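Side-chain contacts in adhesion and penetration protein autotransporter (Haemophilus influenzae, PDB 3SYJ), which mediates bacterial aggregation and adherence to host cells through its self-associating passenger domain, which also carries a probable serine protease: residues Val59-Leu62 with Ile68-Val71; Tyr104-Asp107 with Tyr112-Asp115; Lys586-Gly591 with Thr671-Ser676. All blocks are in the same frame, centred on the assembly; numbering follows the deposited sequence.

Contact 1 (Val59-Leu62 with Ile68-Val71); sequences VAAL and IVSV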
ATOM      1  N   VAL A  59     -53.954   3.344 -40.445  1.00 17.24           N
ATOM      2  CA  VAL A  59     -54.648   2.783 -41.604  1.00 19.14           C
ATOM      3  C   VAL A  59     -53.718   2.233 -42.689  1.00 21.78           C
ATOM      4  O   VAL A  59     -54.193   1.718 -43.704  1.00 22.75           O
ATOM      5  CB  VAL A  59     -55.647   3.776 -42.236  1.00 16.58           C
ATOM      6  CG1 VAL A  59     -56.635   4.276 -41.192  1.00 17.13           C
ATOM      7  CG2 VAL A  59     -54.913   4.931 -42.878  1.00 18.45           C
ATOM      8  N   ALA A  60     -52.404   2.321 -42.486  1.00 18.37           N
ATOM      9  CA  ALA A  60     -51.473   1.846 -43.521  1.00 19.58           C
ATOM     10  C   ALA A  60     -50.134   1.344 -43.001  1.00 15.64           C
ATOM     11  O   ALA A  60     -49.718   1.660 -41.881  1.00 15.48           O
ATOM     12  CB  ALA A  60     -51.255   2.919 -44.588  1.00 12.99           C
ATOM     13  N   ALA A  61     -49.456   0.562 -43.832  1.00 11.79           N
ATOM     14  CA  ALA A  61     -48.164   0.016 -43.456  1.00 14.16           C
ATOM     15  C   ALA A  61     -47.151   0.187 -44.587  1.00 14.70           C
ATOM     16  O   ALA A  61     -47.508   0.152 -45.767  1.00 14.99           O
ATOM     17  CB  ALA A  61     -48.297  -1.449 -43.062  1.00 15.44           C
ATOM     18  N   LEU A  62     -45.894   0.385 -44.209  1.00 14.66           N
ATOM     19  CA  LEU A  62     -44.830   0.677 -45.165  1.00 17.29           C
ATOM     20  C   LEU A  62     -44.258  -0.612 -45.770  1.00 15.21           C
ATOM     21  O   LEU A  62     -43.601  -1.389 -45.080  1.00 12.78           O
ATOM     22  CB  LEU A  62     -43.729   1.495 -44.476  1.00 13.54           C
ATOM     23  CG  LEU A  62     -42.640   2.150 -45.336  1.00 18.33           C
ATOM     24  CD1 LEU A  62     -43.195   3.258 -46.233  1.00  9.09           C
ATOM     25  CD2 LEU A  62     -41.549   2.687 -44.435  1.00 14.43           C
ATOM     26  N   ILE A  68     -47.062   2.314 -49.553  1.00 19.92           N
ATOM     27  CA  ILE A  68     -47.828   1.791 -48.432  1.00 16.01           C
ATOM     28  C   ILE A  68     -48.932   0.895 -48.956  1.00 19.26           C
ATOM     29  O   ILE A  68     -49.142   0.789 -50.170  1.00 18.96           O
ATOM     30  CB  ILE A  68     -48.451   2.915 -47.590  1.00 18.83           C
ATOM     31  CG1 ILE A  68     -49.275   3.855 -48.475  1.00 16.26           C
ATOM     32  CG2 ILE A  68     -47.365   3.673 -46.844  1.00 15.50           C
ATOM     33  CD1 ILE A  68     -50.051   4.896 -47.700  1.00 14.24           C
ATOM     34  N   VAL A  69     -49.632   0.240 -48.037  1.00 22.52           N
ATOM     35  CA  VAL A  69     -50.752  -0.627 -48.394  1.00 17.56           C
ATOM     36  C   VAL A  69     -51.927  -0.336 -47.471  1.00 16.98           C
ATOM     37  O   VAL A  69     -51.738  -0.051 -46.287  1.00 15.67           O
ATOM     38  CB  VAL A  69     -50.367  -2.114 -48.320  1.00 17.44           C
ATOM     39  CG1 VAL A  69     -50.257  -2.577 -46.873  1.00 14.12           C
ATOM     40  CG2 VAL A  69     -51.378  -2.956 -49.065  1.00 20.20           C
ATOM     41  N   SER A  70     -53.134  -0.382 -48.023  1.00 17.82           N
ATOM     42  CA  SER A  70     -54.357  -0.116 -47.267  1.00 20.53           C
ATOM     43  C   SER A  70     -55.548  -0.548 -48.114  1.00 20.94           C
ATOM     44  O   SER A  70     -55.359  -1.118 -49.183  1.00 24.37           O
ATOM     45  CB  SER A  70     -54.460   1.371 -46.917  1.00 17.46           C
ATOM     46  OG  SER A  70     -55.496   1.613 -45.985  1.00 16.74           O
ATOM     47  N   VAL A  71     -56.769  -0.293 -47.645  1.00 22.93           N
ATOM     48  CA  VAL A  71     -57.956  -0.602 -48.445  1.00 22.01           C
ATOM     49  C   VAL A  71     -58.346   0.589 -49.331  1.00 21.05           C
ATOM     50  O   VAL A  71     -58.176   1.749 -48.945  1.00 19.27           O
ATOM     51  CB  VAL A  71     -59.184  -1.047 -47.566  1.00 26.70           C
ATOM     52  CG1 VAL A  71     -58.966  -2.439 -46.972  1.00 16.56           C
ATOM     53  CG2 VAL A  71     -59.486  -0.026 -46.473  1.00 21.08           C
TER
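An antiparallel beta hairpin, buried in the N-terminal protease domain, brings Val59-Leu62 against Ile68-Val71. Ala61 and Val69 form its hydrogen-bonded pair: Val69 N donates to Ala61 O at 3.1 Å, while the return bond from Ala61 N to Val69 O is weak. At the non-hydrogen-bonded pair next to it, Leu62 CD1 packs on Ile68 CG2 at 4.2 Å. Ile68 has CG1 between its backbone N and carbonyl carbon (chi1 54°), and the extended continuation of the chain carries CD1 to Ala60 CB, 3.9 Å away. Both strands belong to the Peptidase S6 region, whose clan has the chymotrypsin-like fold, and the side chain of Val59 comes within about 7 Å of that of Ser218, the active-site serine by similarity. A side chain adds to the backbone bonds: Ser70 OG, anti to its own N, donates to Val59 O at 2.6 Å, tilted 21° from the carbonyl plane. The same hydroxyl is also hydrogen-bonded to Asn74, so two partners fix its rotation. On the face that carries Ala61 and Val69, Ile234 of strand 231-238 touches both side chains, and Ile237 of that strand adds to the cover over Val69.

Contact 2 (Tyr104-Asp107 with Tyr112-Asp115); sequences YKKD and YEDD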
ATOM      1  N   TYR A 104     -56.705  -1.035 -56.757  1.00 22.81           N
ATOM      2  CA  TYR A 104     -56.793  -2.304 -57.469  1.00 29.44           C
ATOM      3  C   TYR A 104     -57.961  -2.344 -58.455  1.00 29.75           C
ATOM      4  O   TYR A 104     -59.061  -1.899 -58.139  1.00 28.03           O
ATOM      5  CB  TYR A 104     -56.980  -3.406 -56.440  1.00 24.27           C
ATOM      6  CG  TYR A 104     -56.676  -4.795 -56.914  1.00 27.67           C
ATOM      7  CD1 TYR A 104     -55.388  -5.306 -56.834  1.00 21.67           C
ATOM      8  CD2 TYR A 104     -57.684  -5.619 -57.396  1.00 27.44           C
ATOM      9  CE1 TYR A 104     -55.110  -6.591 -57.240  1.00 28.30           C
ATOM     10  CE2 TYR A 104     -57.416  -6.906 -57.806  1.00 25.81           C
ATOM     11  CZ  TYR A 104     -56.129  -7.389 -57.725  1.00 30.63           C
ATOM     12  OH  TYR A 104     -55.853  -8.675 -58.131  1.00 34.07           O
ATOM     13  N   LYS A 105     -57.714  -2.876 -59.647  1.00 30.43           N
ATOM     14  CA  LYS A 105     -58.776  -3.128 -60.613  1.00 34.50           C
ATOM     15  C   LYS A 105     -58.905  -4.629 -60.816  1.00 35.41           C
ATOM     16  O   LYS A 105     -57.968  -5.283 -61.270  1.00 34.83           O
ATOM     17  CB  LYS A 105     -58.480  -2.458 -61.958  1.00 34.72           C
ATOM     18  CG  LYS A 105     -59.570  -2.672 -63.020  1.00 35.29           C
ATOM     19  CD  LYS A 105     -59.034  -2.453 -64.435  1.00 43.59           C
ATOM     20  CE  LYS A 105     -60.129  -2.554 -65.506  1.00 51.68           C
ATOM     21  NZ  LYS A 105     -60.894  -1.279 -65.696  1.00 52.12           N
ATOM     22  N   LYS A 106     -60.068  -5.171 -60.476  1.00 38.00           N
ATOM     23  CA  LYS A 106     -60.346  -6.586 -60.677  1.00 35.96           C
ATOM     24  C   LYS A 106     -60.617  -6.888 -62.149  1.00 37.39           C
ATOM     25  O   LYS A 106     -61.479  -6.268 -62.773  1.00 32.36           O
ATOM     26  CB  LYS A 106     -61.547  -7.005 -59.836  1.00 35.16           C
ATOM     27  CG  LYS A 106     -61.792  -8.509 -59.783  1.00 38.31           C
ATOM     28  CD  LYS A 106     -63.020  -8.802 -58.926  1.00 43.70           C
ATOM     29  CE  LYS A 106     -63.331 -10.282 -58.832  1.00 41.49           C
ATOM     30  NZ  LYS A 106     -64.560 -10.502 -58.013  1.00 42.35           N
ATOM     31  N   ASP A 107     -59.868  -7.842 -62.696  1.00 38.18           N
ATOM     32  CA  ASP A 107     -60.040  -8.270 -64.080  1.00 38.28           C
ATOM     33  C   ASP A 107     -59.428  -9.648 -64.311  1.00 40.55           C
ATOM     34  O   ASP A 107     -58.937 -10.284 -63.380  1.00 39.66           O
ATOM     35  CB  ASP A 107     -59.479  -7.234 -65.069  1.00 44.01           C
ATOM     36  CG  ASP A 107     -57.968  -7.030 -64.937  1.00 43.19           C
ATOM     37  OD1 ASP A 107     -57.257  -7.965 -64.507  1.00 41.57           O
ATOM     38  OD2 ASP A 107     -57.493  -5.925 -65.288  1.00 39.84           O
ATOM     39  N   TYR A 112     -58.480 -10.819 -57.611  1.00 34.90           N
ATOM     40  CA  TYR A 112     -58.899 -10.509 -56.245  1.00 29.04           C
ATOM     41  C   TYR A 112     -59.836  -9.314 -56.126  1.00 29.53           C
ATOM     42  O   TYR A 112     -60.034  -8.571 -57.085  1.00 31.25           O
ATOM     43  CB  TYR A 112     -57.661 -10.367 -55.352  1.00 26.94           C
ATOM     44  CG  TYR A 112     -56.828 -11.625 -55.403  1.00 30.24           C
ATOM     45  CD1 TYR A 112     -57.196 -12.750 -54.675  1.00 33.12           C
ATOM     46  CD2 TYR A 112     -55.714 -11.714 -56.224  1.00 27.31           C
ATOM     47  CE1 TYR A 112     -56.460 -13.917 -54.737  1.00 31.25           C
ATOM     48  CE2 TYR A 112     -54.972 -12.875 -56.296  1.00 26.36           C
ATOM     49  CZ  TYR A 112     -55.351 -13.977 -55.549  1.00 32.17           C
ATOM     50  OH  TYR A 112     -54.618 -15.142 -55.616  1.00 33.27           O
ATOM     51  N   GLU A 113     -60.430  -9.160 -54.947  1.00 32.26           N
ATOM     52  CA  GLU A 113     -61.398  -8.099 -54.685  1.00 31.04           C
ATOM     53  C   GLU A 113     -60.733  -6.737 -54.691  1.00 29.41           C
ATOM     54  O   GLU A 113     -59.595  -6.600 -54.247  1.00 31.55           O
ATOM     55  CB  GLU A 113     -62.085  -8.333 -53.343  1.00 29.10           C
ATOM     56  CG  GLU A 113     -62.925  -9.590 -53.332  1.00 38.85           C
ATOM     57  CD  GLU A 113     -63.971  -9.580 -54.427  1.00 41.34           C
ATOM     58  OE1 GLU A 113     -64.857  -8.694 -54.399  1.00 41.59           O
ATOM     59  OE2 GLU A 113     -63.899 -10.457 -55.315  1.00 39.55           O
ATOM     60  N   ASP A 114     -61.460  -5.729 -55.160  1.00 27.50           N
ATOM     61  CA  ASP A 114     -60.862  -4.426 -55.444  1.00 29.06           C
ATOM     62  C   ASP A 114     -60.881  -3.416 -54.288  1.00 29.12           C
ATOM     63  O   ASP A 114     -60.610  -2.234 -54.495  1.00 28.17           O
ATOM     64  CB  ASP A 114     -61.459  -3.816 -56.729  1.00 32.22           C
ATOM     65  CG  ASP A 114     -62.967  -3.606 -56.643  1.00 38.31           C
ATOM     66  OD1 ASP A 114     -63.519  -3.700 -55.527  1.00 36.06           O
ATOM     67  OD2 ASP A 114     -63.598  -3.340 -57.689  1.00 37.09           O
ATOM     68  N   ASP A 115     -61.197  -3.870 -53.078  1.00 26.63           N
ATOM     69  CA  ASP A 115     -61.036  -3.019 -51.900  1.00 27.54           C
ATOM     70  C   ASP A 115     -59.592  -3.169 -51.417  1.00 28.90           C
ATOM     71  O   ASP A 115     -59.311  -3.836 -50.415  1.00 25.61           O
ATOM     72  CB  ASP A 115     -62.031  -3.401 -50.800  1.00 28.48           C
ATOM     73  CG  ASP A 115     -62.210  -2.309 -49.754  1.00 29.54           C
ATOM     74  OD1 ASP A 115     -61.611  -1.218 -49.891  1.00 27.55           O
ATOM     75  OD2 ASP A 115     -62.962  -2.547 -48.786  1.00 29.98           O
TER
HETATM   76  O   HOH W   1     -60.192  -0.283 -56.411  1.00 23.78           O
HETATM   77  O   HOH W   2     -62.219  -3.245 -60.320  1.00 38.95           O
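Lys106 NZ donates to Glu113 OE2 at 2.8 Å in a salt bridge that meets the oxygen on its syn side, 22° out of the carboxylate plane. The lysine reaches it fully extended, running past the backbone of the other segment with CG 3.2 Å from Tyr112 O, whereas Glu113 bends at chi2 (-57°) to bring its carboxylate alongside. The Tyr104 ring lies obliquely to the same backbone, CE2 being 3.2 Å from Tyr112 O. Its hydroxyl reaches the edge of the Tyr112 ring, with Tyr104 OH near the ring plane and 3.6 Å from Tyr112 CD2, and takes a weak bond from Tyr112 N. Two waters bridge the segments: one donates to Tyr104 O (2.6 Å) and Asp114 O, the other accepts from Lys106 N and donates to the side-chain oxygen Asp114 OD2. The remaining oxygen, Asp114 OD1, is held by Asn321. Asp115, next in the chain, bonds His73 through OD2, in a geometry consistent with the serine protease catalytic triad. Both segments belong to the irregular loop between strands 96-100 and 120-121, and the loop meets helix 256-266 where Tyr258 packs edge-to-face with Tyr104; Arg255, just ahead of that helix, makes a cation-pi contact with the same ring.

Contact 3 (Lys586-Gly591 with Thr671-Ser676); sequences KLFFSG and TICTRS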
ATOM      1  N   LYS A 586     -26.492  23.648 -13.419  1.00 24.57           N
ATOM      2  CA  LYS A 586     -26.772  22.356 -12.814  1.00 26.48           C
ATOM      3  C   LYS A 586     -26.682  21.246 -13.847  1.00 23.11           C
ATOM      4  O   LYS A 586     -27.225  21.363 -14.946  1.00 21.84           O
ATOM      5  CB  LYS A 586     -28.143  22.360 -12.129  1.00 25.98           C
ATOM      6  CG  LYS A 586     -28.243  23.374 -10.999  1.00 31.71           C
ATOM      7  CD  LYS A 586     -29.544  23.239 -10.230  1.00 42.45           C
ATOM      8  CE  LYS A 586     -30.730  23.778 -11.016  1.00 45.73           C
ATOM      9  NZ  LYS A 586     -30.951  25.231 -10.790  1.00 47.11           N
ATOM     10  N   LEU A 587     -25.983  20.172 -13.484  1.00 21.62           N
ATOM     11  CA  LEU A 587     -25.773  19.046 -14.381  1.00 22.68           C
ATOM     12  C   LEU A 587     -26.233  17.757 -13.703  1.00 23.35           C
ATOM     13  O   LEU A 587     -25.704  17.382 -12.656  1.00 23.34           O
ATOM     14  CB  LEU A 587     -24.295  18.957 -14.771  1.00 21.63           C
ATOM     15  CG  LEU A 587     -23.859  17.817 -15.691  1.00 19.53           C
ATOM     16  CD1 LEU A 587     -24.581  17.896 -17.030  1.00 17.96           C
ATOM     17  CD2 LEU A 587     -22.352  17.855 -15.888  1.00 20.15           C
ATOM     18  N   PHE A 588     -27.220  17.089 -14.298  1.00 20.18           N
ATOM     19  CA  PHE A 588     -27.786  15.874 -13.716  1.00 17.56           C
ATOM     20  C   PHE A 588     -27.435  14.654 -14.541  1.00 17.38           C
ATOM     21  O   PHE A 588     -27.658  14.633 -15.750  1.00 19.87           O
ATOM     22  CB  PHE A 588     -29.318  15.974 -13.608  1.00 20.83           C
ATOM     23  CG  PHE A 588     -29.802  16.626 -12.338  1.00 20.78           C
ATOM     24  CD1 PHE A 588     -29.549  17.964 -12.092  1.00 21.07           C
ATOM     25  CD2 PHE A 588     -30.516  15.904 -11.398  1.00 21.32           C
ATOM     26  CE1 PHE A 588     -29.993  18.568 -10.925  1.00 22.89           C
ATOM     27  CE2 PHE A 588     -30.966  16.504 -10.234  1.00 23.36           C
ATOM     28  CZ  PHE A 588     -30.706  17.836 -10.002  1.00 22.67           C
ATOM     29  N   PHE A 589     -26.873  13.645 -13.885  1.00 18.70           N
ATOM     30  CA  PHE A 589     -26.733  12.319 -14.479  1.00 17.13           C
ATOM     31  C   PHE A 589     -27.842  11.466 -13.895  1.00 19.98           C
ATOM     32  O   PHE A 589     -27.919  11.283 -12.680  1.00 19.11           O
ATOM     33  CB  PHE A 589     -25.375  11.700 -14.148  1.00 19.78           C
ATOM     34  CG  PHE A 589     -24.205  12.487 -14.661  1.00 16.16           C
ATOM     35  CD1 PHE A 589     -23.610  12.163 -15.870  1.00 18.56           C
ATOM     36  CD2 PHE A 589     -23.695  13.544 -13.929  1.00 18.40           C
ATOM     37  CE1 PHE A 589     -22.523  12.884 -16.342  1.00 21.14           C
ATOM     38  CE2 PHE A 589     -22.621  14.270 -14.387  1.00 20.87           C
ATOM     39  CZ  PHE A 589     -22.030  13.942 -15.600  1.00 21.77           C
ATOM     40  N   SER A 590     -28.721  10.958 -14.750  1.00 20.25           N
ATOM     41  CA  SER A 590     -29.926  10.312 -14.256  1.00 17.87           C
ATOM     42  C   SER A 590     -30.361   9.146 -15.130  1.00 20.26           C
ATOM     43  O   SER A 590     -30.030   9.081 -16.315  1.00 17.45           O
ATOM     44  CB  SER A 590     -31.061  11.340 -14.182  1.00 19.15           C
ATOM     45  OG  SER A 590     -32.243  10.776 -13.630  1.00 20.21           O
ATOM     46  N   GLY A 591     -31.103   8.222 -14.534  1.00 16.94           N
ATOM     47  CA  GLY A 591     -31.857   7.254 -15.302  1.00 13.27           C
ATOM     48  C   GLY A 591     -33.125   7.966 -15.729  1.00 16.04           C
ATOM     49  O   GLY A 591     -33.257   9.171 -15.510  1.00 16.77           O
ATOM     50  N   THR A 671     -34.347  16.014  -5.359  1.00 22.61           N
ATOM     51  CA  THR A 671     -34.663  16.711  -6.599  1.00 25.94           C
ATOM     52  C   THR A 671     -34.544  15.741  -7.778  1.00 24.72           C
ATOM     53  O   THR A 671     -33.465  15.231  -8.070  1.00 25.16           O
ATOM     54  CB  THR A 671     -33.758  17.940  -6.816  1.00 25.30           C
ATOM     55  OG1 THR A 671     -33.877  18.829  -5.697  1.00 23.98           O
ATOM     56  CG2 THR A 671     -34.165  18.676  -8.077  1.00 22.75           C
ATOM     57  N   ILE A 672     -35.662  15.466  -8.440  1.00 23.93           N
ATOM     58  CA  ILE A 672     -35.668  14.513  -9.544  1.00 22.14           C
ATOM     59  C   ILE A 672     -35.939  15.230 -10.869  1.00 25.27           C
ATOM     60  O   ILE A 672     -36.913  15.975 -10.993  1.00 25.61           O
ATOM     61  CB  ILE A 672     -36.717  13.401  -9.322  1.00 22.33           C
ATOM     62  CG1 ILE A 672     -36.490  12.699  -7.981  1.00 21.02           C
ATOM     63  CG2 ILE A 672     -36.697  12.391 -10.468  1.00 21.90           C
ATOM     64  CD1 ILE A 672     -35.120  12.097  -7.825  1.00 22.15           C
ATOM     65  N   CYS A 673     -35.071  15.002 -11.849  1.00 19.52           N
ATOM     66  CA  CYS A 673     -35.205  15.607 -13.168  1.00 20.18           C
ATOM     67  C   CYS A 673     -35.660  14.589 -14.195  1.00 19.94           C
ATOM     68  O   CYS A 673     -35.013  13.561 -14.379  1.00 20.21           O
ATOM     69  CB  CYS A 673     -33.870  16.196 -13.621  1.00 21.00           C
ATOM     70  SG  CYS A 673     -33.457  17.732 -12.828  1.00 29.86           S
ATOM     71  N   THR A 674     -36.760  14.886 -14.876  1.00 17.85           N
ATOM     72  CA  THR A 674     -37.287  13.995 -15.906  1.00 18.57           C
ATOM     73  C   THR A 674     -37.784  14.811 -17.084  1.00 18.55           C
ATOM     74  O   THR A 674     -38.301  15.918 -16.907  1.00 16.97           O
ATOM     75  CB  THR A 674     -38.477  13.164 -15.385  1.00 18.93           C
ATOM     76  OG1 THR A 674     -39.496  14.051 -14.919  1.00 23.20           O
ATOM     77  CG2 THR A 674     -38.053  12.252 -14.249  1.00 15.68           C
ATOM     78  N   ARG A 675     -37.619  14.266 -18.288  1.00 19.77           N
ATOM     79  CA  ARG A 675     -38.134  14.905 -19.495  1.00 17.48           C
ATOM     80  C   ARG A 675     -39.378  14.185 -20.017  1.00 19.09           C
ATOM     81  O   ARG A 675     -39.424  12.959 -20.072  1.00 19.37           O
ATOM     82  CB  ARG A 675     -37.072  14.989 -20.601  1.00 18.20           C
ATOM     83  CG  ARG A 675     -37.705  15.222 -21.969  1.00 16.96           C
ATOM     84  CD  ARG A 675     -36.947  16.185 -22.868  1.00 18.52           C
ATOM     85  NE  ARG A 675     -36.063  15.470 -23.770  1.00 21.66           N
ATOM     86  CZ  ARG A 675     -35.822  15.797 -25.038  1.00 20.64           C
ATOM     87  NH1 ARG A 675     -36.410  16.842 -25.608  1.00 16.63           N
ATOM     88  NH2 ARG A 675     -34.986  15.048 -25.745  1.00 16.08           N
ATOM     89  N   SER A 676     -40.390  14.953 -20.396  1.00 18.34           N
ATOM     90  CA  SER A 676     -41.629  14.372 -20.883  1.00 18.94           C
ATOM     91  C   SER A 676     -41.460  13.905 -22.314  1.00 17.40           C
ATOM     92  O   SER A 676     -41.089  14.694 -23.180  1.00 18.80           O
ATOM     93  CB  SER A 676     -42.750  15.398 -20.812  1.00 17.75           C
ATOM     94  OG  SER A 676     -43.814  15.037 -21.672  1.00 19.33           O
TER
HETATM   95  O   HOH W   3     -33.238  12.946 -11.862  1.00 21.54           O
HETATM   96  O   HOH W   4     -34.802  11.506 -16.099  1.00 19.69           O
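Phe588 reaches from its strand to Cys673, and its ring receives the sulfur squarely over one face. The bond from CA to CB points toward 671-676; CG is set roughly anti to the carbonyl carbon (chi1 -87°), and chi2 of 66° then turns a face of the ring to the sulfur. CG lies 3.8 Å from Cys673 SG. CD2 comes closest to that sulfur, at 3.7 Å, and also meets Cys673 CB, and the other ring atoms all lie within about 4.0 Å of SG. The sulfur thus stands over the ring centre, 3.6 Å from the centroid and 7° off the normal. Farther out, the rim turns to Thr671: CE2 approaches Thr671 O at 3.5 Å, near the ring plane, and CZ at the tip packs on the Thr671 CG2 methyl. The two side chains cross at about a right angle. Strand 586-593 belongs to the beta-solenoid of the passenger domain, whereas strand 669-675 pairs antiparallel with 682-688 in a hairpin, tied internally by the Cys673-Cys684 disulfide. Beyond the ring the contact becomes polar and runs through water. One water donates to Ser590 OG and accepts from Cys673 N (2.8 Å); a second donates to both Gly591 O and Cys673 O, the latter at 2.7 Å. Ser590 OG in turn donates to Gly591 O. With no direct hydrogen bond between the segments, a sulfur-aromatic contact, packing of the ring rim on Thr671 and two water bridges join hairpin to solenoid; the disulfide sulfur has no S-H to donate, so dispersion and its polarisability probably dominate at the ring face.

In the fold
Contacts 1 and 2 both belong to the protease domain, in series along the chain and with centres about 16 Å apart; they touch where Val71 CB packs on Asp115 OD1 at 3.4 Å. Contact 1 is buried and relies on strand pairing and aliphatic packing, while contact 2 is largely at the surface, without regular strands, and uses charge, a tyrosine pair and water. Contact 3 stands apart in the beta-solenoid region, its centre about 39 Å from that of contact 1 and 55 Å from that of contact 2. It is buried like contact 1, yet bridged by water like contact 2, and joins strands that are not paired with each other.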